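Side-chain contacts in catechol 1,2-dioxygenase (Pseudomonas putida, PDB 2AZQ), which probably catalyses the iron(III)-dependent intradiol cleavage of catechol by O2 to cis,cis-muconate, the first step from catechol in the beta-ketoadipate pathway: residues Ala19-Ala24 with Arg29-Ile34; Leu62-Gly67 with Thr205-Asp210; Pro108-Gly113 with Glu299-Arg304. All coordinates share one frame; numbering follows the deposited sequence.

Interaction 1: Ala19-Ala24 with Arg29-Ile34; sequences AGLDHA and RFKQII. With PCF (1,2-diacyl-sn-glycero-3-phoshocholine), chain C.
Lys31 reaches His23 by holding CG beside its own backbone N (chi1 -74°) and then staying extended through every later torsion, so that the straightened chain runs from the helix across the loop. Its methylenes pass the backbone carbonyls of Ala19 and Gly20, and at the far end NZ donates to His23 O over 3.1 Å. The donor stands above the carbonyl plane, with a C=O...N angle of 128°. A second carbonyl, Glu25 O, takes another bond from the same ammonium; lysine suits the place because it combines a long apolar stalk with a tip that can bond two carbonyls. The imidazole of His23 lies near this tip, with CD2 3.8 Å from Lys31 NZ, and one of its faces sits over Gly20 O. Its NE2 gives a weak hydrogen bond to Leu212 O of the second subunit. Small residues let the backbones approach: Ala19 CB rests 3.5 Å from Lys31 O and also faces Ile34. Gly20, with phi 103°, leaves helix 9-19 in a conformation where a side chain would jam against the preceding carbonyl. Leu21 shields the base of the lysine, CG lying 4.3 Å from Lys31 CB. On another side of the helix, Ile33 CG2 meets the bound phospholipid at C36, 3.9 Å away. The whole is a helix-loop-helix connection, in which a glycine ends helix 9-19 and a type I turn from Gly20 to His23 leads toward helix 28-49 of the helical N-terminal region of catechol dioxygenases.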
# COMPACT_ATOMS: atom_id res chain seq x y z
N ALA A 19 -16.59 -9.03 -2.72
CA ALA A 19 -16.50 -8.88 -1.28
C ALA A 19 -16.60 -10.25 -0.56
O ALA A 19 -16.18 -10.38 0.59
CB ALA A 19 -17.60 -7.94 -0.82
N GLY A 20 -17.14 -11.25 -1.25
CA GLY A 20 -17.25 -12.58 -0.68
C GLY A 20 -18.65 -12.96 -0.21
O GLY A 20 -18.82 -13.99 0.43
N LEU A 21 -19.65 -12.13 -0.52
CA LEU A 21 -21.02 -12.38 -0.10
C LEU A 21 -21.60 -13.54 -0.91
O LEU A 21 -22.76 -13.91 -0.82
CB LEU A 21 -21.85 -11.07 -0.19
CG LEU A 21 -21.31 -10.07 0.87
CD1 LEU A 21 -21.26 -8.61 0.36
CD2 LEU A 21 -22.13 -10.20 2.14
N ASP A 22 -20.72 -14.16 -1.67
CA ASP A 22 -21.06 -15.31 -2.47
C ASP A 22 -20.90 -16.62 -1.68
O ASP A 22 -21.06 -17.70 -2.23
CB ASP A 22 -20.23 -15.31 -3.78
CG ASP A 22 -18.72 -14.95 -3.57
OD1 ASP A 22 -18.41 -13.78 -3.25
OD2 ASP A 22 -17.84 -15.84 -3.72
N HIS A 23 -20.58 -16.53 -0.40
CA HIS A 23 -20.44 -17.74 0.41
C HIS A 23 -20.47 -17.55 1.93
O HIS A 23 -20.62 -16.45 2.43
CB HIS A 23 -19.19 -18.49 0.03
CG HIS A 23 -17.98 -17.65 0.10
ND1 HIS A 23 -17.47 -16.99 -1.00
CD2 HIS A 23 -17.24 -17.25 1.16
CE1 HIS A 23 -16.46 -16.23 -0.61
NE2 HIS A 23 -16.30 -16.37 0.69
N ALA A 24 -20.30 -18.64 2.66
CA ALA A 24 -20.41 -18.55 4.10
C ALA A 24 -19.13 -18.59 4.89
O ALA A 24 -19.19 -18.69 6.11
CB ALA A 24 -21.36 -19.63 4.60
N ARG A 29 -17.53 -9.13 8.49
CA ARG A 29 -17.08 -7.75 8.73
C ARG A 29 -16.25 -7.22 7.54
O ARG A 29 -16.60 -6.19 6.98
CB ARG A 29 -16.29 -7.69 10.05
CG ARG A 29 -15.68 -6.34 10.46
CD ARG A 29 -16.67 -5.27 10.92
NE ARG A 29 -15.97 -4.04 11.33
CZ ARG A 29 -16.52 -2.82 11.35
NH1 ARG A 29 -17.79 -2.66 10.98
NH2 ARG A 29 -15.80 -1.75 11.66
N PHE A 30 -15.18 -7.92 7.14
CA PHE A 30 -14.40 -7.45 5.99
C PHE A 30 -15.26 -7.37 4.78
O PHE A 30 -15.11 -6.46 3.96
CB PHE A 30 -13.24 -8.37 5.62
CG PHE A 30 -12.23 -8.42 6.65
CD1 PHE A 30 -12.05 -9.58 7.40
CD2 PHE A 30 -11.59 -7.26 7.04
CE1 PHE A 30 -11.25 -9.57 8.55
CE2 PHE A 30 -10.80 -7.23 8.17
CZ PHE A 30 -10.63 -8.39 8.94
N LYS A 31 -16.14 -8.36 4.66
CA LYS A 31 -17.03 -8.38 3.53
C LYS A 31 -17.74 -7.06 3.44
O LYS A 31 -17.77 -6.48 2.37
CB LYS A 31 -18.02 -9.55 3.63
CG LYS A 31 -17.39 -10.93 3.33
CD LYS A 31 -18.39 -12.09 3.45
CE LYS A 31 -17.71 -13.39 3.10
NZ LYS A 31 -18.46 -14.58 3.51
N GLN A 32 -18.29 -6.56 4.55
CA GLN A 32 -18.99 -5.28 4.53
C GLN A 32 -18.02 -4.12 4.23
O GLN A 32 -18.36 -3.21 3.47
CB GLN A 32 -19.73 -5.03 5.85
CG GLN A 32 -21.06 -5.84 6.02
CD GLN A 32 -22.38 -5.14 5.49
OE1 GLN A 32 -22.84 -4.11 6.05
NE2 GLN A 32 -22.99 -5.72 4.45
N ILE A 33 -16.82 -4.17 4.80
CA ILE A 33 -15.82 -3.12 4.57
C ILE A 33 -15.29 -3.12 3.10
O ILE A 33 -15.17 -2.06 2.46
CB ILE A 33 -14.63 -3.25 5.58
CG1 ILE A 33 -15.12 -3.05 7.01
CG2 ILE A 33 -13.63 -2.19 5.31
CD1 ILE A 33 -14.11 -3.43 8.11
N ILE A 34 -14.98 -4.30 2.56
CA ILE A 34 -14.51 -4.39 1.17
C ILE A 34 -15.65 -4.06 0.20
O ILE A 34 -15.38 -3.58 -0.88
CB ILE A 34 -13.97 -5.82 0.78
CG1 ILE A 34 -12.82 -6.23 1.68
CG2 ILE A 34 -13.46 -5.80 -0.66
CD1 ILE A 34 -11.62 -5.35 1.53
N PCF C . -4.00 -13.57 14.97
P PCF C . -7.67 -11.28 12.88
O11 PCF C . -7.94 -10.04 11.88
O12 PCF C . -8.64 -11.23 13.99
O13 PCF C . -6.20 -10.94 13.44
O14 PCF C . -7.64 -12.51 12.05
C11 PCF C . -5.56 -11.68 14.49
C12 PCF C . -4.74 -12.84 13.93
C13 PCF C . -3.00 -12.69 15.61
C14 PCF C . -4.91 -14.10 15.99
C15 PCF C . -3.28 -14.69 14.35
C1 PCF C . -6.84 -9.56 11.10
C2 PCF C . -7.21 -8.72 9.86
C3 PCF C . -8.07 -7.49 10.17
O31 PCF C . -7.80 -6.92 11.47
O32 PCF C . -8.58 -5.37 12.88
C31 PCF C . -8.60 -5.86 11.75
C32 PCF C . -9.58 -5.41 10.67
C33 PCF C . -8.87 -4.95 9.40
C34 PCF C . -9.87 -4.56 8.29
C35 PCF C . -9.29 -3.55 7.31
C36 PCF C . -10.27 -2.37 7.23
C37 PCF C . -9.47 -1.06 7.18
C38 PCF C . -10.32 0.13 6.74
C39 PCF C . -9.31 1.27 6.71
C40 PCF C . -9.77 2.40 5.79
C41 PCF C . -8.64 3.40 5.52
C42 PCF C . -7.36 2.73 5.01
C43 PCF C . -6.50 3.78 4.30
O21 PCF C . -5.95 -8.41 9.25
O22 PCF C . -4.76 -7.88 7.47
C21 PCF C . -5.87 -8.10 7.92
C22 PCF C . -7.07 -8.04 6.97
C23 PCF C . -6.89 -6.76 6.14
C24 PCF C . -7.31 -6.83 4.66
C25 PCF C . -7.79 -5.49 4.06
C26 PCF C . -6.82 -4.33 4.33
C27 PCF C . -7.29 -3.00 3.73
C28 PCF C . -6.62 -2.60 2.41
C29 PCF C . -6.68 -1.07 2.33
C30 PCF C . -6.54 -0.56 0.88
C44 PCF C . -5.00 3.49 4.36
C45 PCF C . -4.32 4.53 3.74
C46 PCF C . -2.98 4.78 4.03

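Interaction 2: Leu62-Gly67 with Thr205-Asp210. With PCF (1,2-diacyl-sn-glycero-3-phoshocholine), chain B.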
# COMPACT_ATOMS: atom_id res chain seq x y z
N LEU A 62 2.06 2.53 -4.49
CA LEU A 62 1.65 1.71 -3.36
C LEU A 62 2.62 0.55 -3.08
O LEU A 62 2.72 0.07 -1.95
CB LEU A 62 0.27 1.17 -3.64
CG LEU A 62 -0.71 1.09 -2.48
CD1 LEU A 62 -1.09 2.50 -2.06
CD2 LEU A 62 -1.95 0.33 -2.94
N ASN A 63 3.31 0.08 -4.12
CA ASN A 63 4.28 -0.97 -3.89
C ASN A 63 5.50 -0.36 -3.27
O ASN A 63 6.09 -0.95 -2.38
CB ASN A 63 4.72 -1.67 -5.17
CG ASN A 63 3.81 -2.81 -5.52
OD1 ASN A 63 3.27 -3.49 -4.64
ND2 ASN A 63 3.65 -3.05 -6.82
N ARG A 64 5.88 0.81 -3.75
CA ARG A 64 7.06 1.45 -3.20
C ARG A 64 6.81 1.98 -1.79
O ARG A 64 7.72 1.92 -0.95
CB ARG A 64 7.54 2.54 -4.17
CG ARG A 64 7.77 1.92 -5.54
CD ARG A 64 8.28 2.81 -6.65
NE ARG A 64 7.40 3.89 -7.06
CZ ARG A 64 7.35 5.09 -6.49
NH1 ARG A 64 8.15 5.38 -5.46
NH2 ARG A 64 6.53 6.02 -6.96
N LEU A 65 5.58 2.44 -1.50
CA LEU A 65 5.28 2.93 -0.17
C LEU A 65 5.39 1.76 0.75
O LEU A 65 5.87 1.88 1.87
CB LEU A 65 3.87 3.51 -0.03
CG LEU A 65 3.80 4.07 1.40
CD1 LEU A 65 4.74 5.29 1.48
CD2 LEU A 65 2.39 4.45 1.80
N GLY A 66 4.93 0.61 0.27
CA GLY A 66 5.01 -0.60 1.06
C GLY A 66 6.43 -1.06 1.30
O GLY A 66 6.81 -1.33 2.44
N GLY A 67 7.22 -1.15 0.23
CA GLY A 67 8.60 -1.59 0.36
C GLY A 67 9.63 -0.70 1.05
O GLY A 67 10.76 -1.12 1.23
N THR A 205 6.87 8.88 0.81
CA THR A 205 6.10 9.90 1.50
C THR A 205 6.38 11.32 0.96
O THR A 205 5.47 12.04 0.55
CB THR A 205 6.41 9.86 2.99
OG1 THR A 205 6.10 8.55 3.49
CG2 THR A 205 5.59 10.91 3.73
N GLN A 206 7.64 11.70 0.95
CA GLN A 206 8.01 13.02 0.46
C GLN A 206 7.65 13.21 -1.01
O GLN A 206 7.24 14.29 -1.43
CB GLN A 206 9.52 13.25 0.67
CG GLN A 206 9.93 14.65 0.34
CD GLN A 206 9.12 15.66 1.16
OE1 GLN A 206 8.54 16.60 0.60
NE2 GLN A 206 9.09 15.47 2.48
N GLU A 207 7.78 12.17 -1.83
CA GLU A 207 7.45 12.41 -3.22
C GLU A 207 5.98 12.75 -3.30
O GLU A 207 5.59 13.54 -4.16
CB GLU A 207 7.86 11.24 -4.14
CG GLU A 207 6.81 10.29 -4.56
CD GLU A 207 7.41 9.12 -5.35
OE1 GLU A 207 8.31 8.42 -4.82
OE2 GLU A 207 6.97 8.88 -6.50
N CYS A 208 5.16 12.21 -2.39
CA CYS A 208 3.75 12.56 -2.42
C CYS A 208 3.57 14.01 -1.96
O CYS A 208 2.96 14.83 -2.66
CB CYS A 208 2.93 11.64 -1.53
SG CYS A 208 1.18 12.09 -1.58
N LEU A 209 4.08 14.33 -0.77
CA LEU A 209 4.01 15.68 -0.24
C LEU A 209 4.52 16.70 -1.25
O LEU A 209 4.02 17.82 -1.34
CB LEU A 209 4.82 15.79 1.04
CG LEU A 209 4.26 15.02 2.21
CD1 LEU A 209 5.14 15.14 3.40
CD2 LEU A 209 2.92 15.59 2.54
N ASP A 210 5.53 16.32 -2.02
CA ASP A 210 6.04 17.28 -3.00
C ASP A 210 4.96 17.68 -3.96
O ASP A 210 4.88 18.85 -4.34
CB ASP A 210 7.19 16.73 -3.82
CG ASP A 210 8.46 16.64 -3.06
OD1 ASP A 210 8.75 17.55 -2.25
OD2 ASP A 210 9.19 15.66 -3.30
N PCF B . 8.71 11.43 -14.75
P PCF B . 4.43 12.75 -13.03
O11 PCF B . 3.24 12.17 -12.10
O12 PCF B . 3.83 13.41 -14.21
O13 PCF B . 5.18 11.40 -13.49
O14 PCF B . 5.31 13.57 -12.16
C11 PCF B . 6.23 11.38 -14.46
C12 PCF B . 7.60 11.54 -13.80
C13 PCF B . 8.75 10.08 -15.35
C14 PCF B . 8.59 12.43 -15.82
C15 PCF B . 9.98 11.66 -14.04
C1 PCF B . 3.54 11.05 -11.25
C2 PCF B . 2.57 10.83 -10.07
C3 PCF B . 1.11 10.65 -10.49
O31 PCF B . 0.96 10.03 -11.79
O32 PCF B . -0.61 9.54 -13.31
C31 PCF B . -0.34 9.91 -12.16
C32 PCF B . -1.40 10.39 -11.18
C33 PCF B . -1.38 9.60 -9.87
C34 PCF B . -2.41 10.13 -8.86
C35 PCF B . -2.87 9.06 -7.87
C36 PCF B . -4.40 9.02 -7.91
C37 PCF B . -4.87 7.57 -7.84
C38 PCF B . -6.35 7.43 -7.51
C39 PCF B . -6.54 5.92 -7.44
C40 PCF B . -7.76 5.55 -6.60
C41 PCF B . -7.80 4.06 -6.28
C42 PCF B . -6.50 3.55 -5.65
C43 PCF B . -6.77 2.24 -4.92
O21 PCF B . 3.12 9.69 -9.38
O22 PCF B . 3.37 8.51 -7.53
C21 PCF B . 2.84 9.48 -8.06
C22 PCF B . 1.94 10.37 -7.20
C23 PCF B . 1.02 9.42 -6.41
C24 PCF B . 0.69 9.83 -4.96
C25 PCF B . -0.67 9.33 -4.45
C26 PCF B . -0.89 7.82 -4.69
C27 PCF B . -2.24 7.32 -4.17
C28 PCF B . -2.20 6.60 -2.82
C29 PCF B . -3.40 5.64 -2.79
C30 PCF B . -3.80 5.25 -1.36
C44 PCF B . -5.57 1.31 -4.84
C45 PCF B . -5.95 0.12 -4.21
C46 PCF B . -5.23 -1.05 -4.41
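Arg64 and Glu207 meet end-on: the two side chains cross at about a right angle, yet their flat ends are nearly aligned, guanidinium and carboxylate planes being 22° apart. The result is a two-pronged salt bridge, with NH1 of Arg64 bonded to OE1 of Glu207 at 3.1 Å and NH2 of Arg64 to OE2 of Glu207 at 2.9 Å. Both bonds are moderately bent (159° and 151° at the hydrogen). OE1 is approached on its syn side but tilted out of the carboxylate plane, and OE2 from above that plane. Arg64 turns its end by a bend at chi3, while Glu207 stays extended beyond CG. Asp60 engages the remaining nitrogen, NE, in a second salt bridge, so all three guanidinium nitrogens are held and the group's rotation is restricted. An arginine suits this place because its one flat cation can serve two acids at once through different nitrogens. The contact ties helix 52-68, in the helical N-terminal region, to helix 204-212, which belongs to the transthyretin-like dioxygenase region that carries the iron.

Beside the charged pair, Leu65 and Thr205 cross obliquely where the two backbones come nearest. CD1 of the leucine lies 4.1 Å from OG1 of the threonine, a loose van der Waals touch; the hydroxyl's polar partner is Glu70, and Leu65 also packs on Ala71 and Leu74. A bound phospholipid lies close to the bridge: Glu207 OE2 is 3.8 Å from its ester carbonyl oxygen O22, near but not bonded. Its chains run along apolar side chains, with Cys208 SG 4.1 Å from C24 and Leu62 CD1 3.9 Å from C30.

Interaction 3: Pro108-Gly113 with Glu299-Arg304; sequences PLYVAG and EARSHR. Unlike the reference sequence in segment 299-304: Ala300 (reference Glu).
Tyr110 and Arg301 meet with ring and guanidinium planes 68° apart. With CG anti to the backbone N (chi1 177°), the tyrosine projects its ring toward 299-304, and a bend at chi3 (-120°) sets the arginine's flat end across it. The phenol OH and ring carbon CE2 lie over the guanidinium, CE2 3.8 Å above its plane and toward the rim. Although Tyr110 OH is 2.9 Å from Arg301 NH2, the angle is too poor for a hydrogen bond. Tyrosine suits the place because its ring packs edge-to-face on Trp155 and against Phe225 while its hydroxyl bonds Asp153. Arg301 NH1 has a weak hydrogen bond to Gln309. An alanine in place of Arg301 would probably leave the phenol end of Tyr110 less covered, with Gln309 losing this weak bond. Arg304, extended to NE, touches Pro108 CA with NH1 at 3.5 Å; its length also reaches Glu81, by a salt bridge, and Trp56 of the second subunit, by a cation-pi contact. The contact joins the loop before strand 116-118 to the loop after strand 281-289, near the iron. Arg301 thus acts through its flat face, Arg304 through its charge, and Arg301 may partly offset Asp153's negative charge.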
# COMPACT_ATOMS: atom_id res chain seq x y z
N PRO A 108 5.30 6.40 13.72
CA PRO A 108 5.63 5.04 13.29
C PRO A 108 6.92 4.42 13.83
O PRO A 108 7.22 3.27 13.48
CB PRO A 108 5.73 5.21 11.79
CG PRO A 108 6.58 6.49 11.75
CD PRO A 108 5.91 7.38 12.81
N LEU A 109 7.66 5.14 14.67
CA LEU A 109 8.95 4.68 15.18
C LEU A 109 9.14 4.17 16.61
O LEU A 109 10.23 4.33 17.18
CB LEU A 109 9.96 5.80 14.93
CG LEU A 109 9.78 6.45 13.55
CD1 LEU A 109 10.47 7.81 13.55
CD2 LEU A 109 10.29 5.56 12.46
N TYR A 110 8.13 3.55 17.20
CA TYR A 110 8.26 3.00 18.55
C TYR A 110 8.93 1.63 18.47
O TYR A 110 8.84 0.97 17.44
CB TYR A 110 6.88 2.81 19.17
CG TYR A 110 6.91 2.18 20.54
CD1 TYR A 110 7.33 2.91 21.67
CD2 TYR A 110 6.49 0.87 20.72
CE1 TYR A 110 7.32 2.33 22.95
CE2 TYR A 110 6.47 0.28 21.97
CZ TYR A 110 6.87 1.01 23.09
OH TYR A 110 6.73 0.44 24.35
N VAL A 111 9.59 1.21 19.56
CA VAL A 111 10.26 -0.10 19.65
C VAL A 111 10.06 -0.67 21.07
O VAL A 111 10.49 -0.06 22.07
CB VAL A 111 11.77 -0.04 19.41
CG1 VAL A 111 12.32 -1.47 19.42
CG2 VAL A 111 12.10 0.68 18.10
N ALA A 112 9.43 -1.83 21.17
CA ALA A 112 9.12 -2.44 22.46
C ALA A 112 10.30 -2.91 23.30
O ALA A 112 11.40 -3.09 22.80
CB ALA A 112 8.16 -3.59 22.24
N GLY A 113 10.03 -3.09 24.58
CA GLY A 113 11.02 -3.58 25.53
C GLY A 113 12.23 -2.74 25.89
O GLY A 113 13.24 -3.31 26.34
N GLU A 299 -5.85 0.79 30.09
CA GLU A 299 -4.39 0.79 29.88
C GLU A 299 -4.16 -0.41 29.04
O GLU A 299 -4.33 -1.52 29.52
CB GLU A 299 -3.56 0.61 31.16
CG GLU A 299 -2.01 0.64 30.89
CD GLU A 299 -1.29 -0.77 30.79
OE1 GLU A 299 -0.06 -0.81 30.47
OE2 GLU A 299 -1.92 -1.82 31.07
N ALA A 300 -3.77 -0.23 27.79
CA ALA A 300 -3.54 -1.41 27.00
C ALA A 300 -2.93 -1.15 25.65
O ALA A 300 -2.70 -2.11 24.89
CB ALA A 300 -4.85 -2.19 26.84
N ARG A 301 -2.64 0.10 25.33
CA ARG A 301 -2.04 0.35 24.03
C ARG A 301 -2.96 -0.23 22.94
O ARG A 301 -3.66 -1.22 23.14
CB ARG A 301 -0.69 -0.37 23.92
CG ARG A 301 0.56 0.48 23.86
CD ARG A 301 1.71 -0.44 23.47
NE ARG A 301 2.77 -0.50 24.46
CZ ARG A 301 3.77 -1.38 24.41
NH1 ARG A 301 3.84 -2.27 23.41
NH2 ARG A 301 4.72 -1.37 25.35
N SER A 302 -2.93 0.39 21.77
CA SER A 302 -3.71 -0.12 20.67
C SER A 302 -3.01 -1.43 20.33
O SER A 302 -1.93 -1.71 20.85
CB SER A 302 -3.62 0.83 19.48
OG SER A 302 -2.30 0.83 18.98
N HIS A 303 -3.63 -2.24 19.48
CA HIS A 303 -2.97 -3.47 19.07
C HIS A 303 -2.11 -3.09 17.87
O HIS A 303 -1.63 -3.96 17.14
CB HIS A 303 -3.96 -4.57 18.64
CG HIS A 303 -5.01 -4.88 19.66
ND1 HIS A 303 -4.75 -4.92 21.01
CD2 HIS A 303 -6.33 -5.19 19.51
CE1 HIS A 303 -5.86 -5.24 21.66
NE2 HIS A 303 -6.83 -5.41 20.78
N ARG A 304 -1.95 -1.80 17.64
CA ARG A 304 -1.12 -1.37 16.54
C ARG A 304 0.19 -2.18 16.60
O ARG A 304 0.78 -2.34 17.67
CB ARG A 304 -0.83 0.13 16.65
CG ARG A 304 0.13 0.64 15.59
CD ARG A 304 0.28 2.15 15.59
NE ARG A 304 1.17 2.54 14.50
CZ ARG A 304 1.42 3.78 14.13
NH1 ARG A 304 2.24 4.01 13.11
NH2 ARG A 304 0.86 4.79 14.76

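The three contacts do not touch: centres lie 24 Å apart for interactions 2 and 3, and about 30 Å from either to interaction 1. Interactions 2 and 3 interleave along the chain, each joining an earlier segment to a later one, and come nearer the metal. The side chain of Pro108 is about 6 Å from the bound Fe (III) ion. The side chain of Thr205 is about 13 Å from the bound Fe (III) ion. Interaction 1 lies away from the metal, but all three border the second subunit. There, Phe30 packs on Leu211 of the second subunit, beyond the segment that interaction 2 uses, while Ser302 and His303 of interaction 3 meet Asp53 and His57, lipid-pocket residues of that subunit.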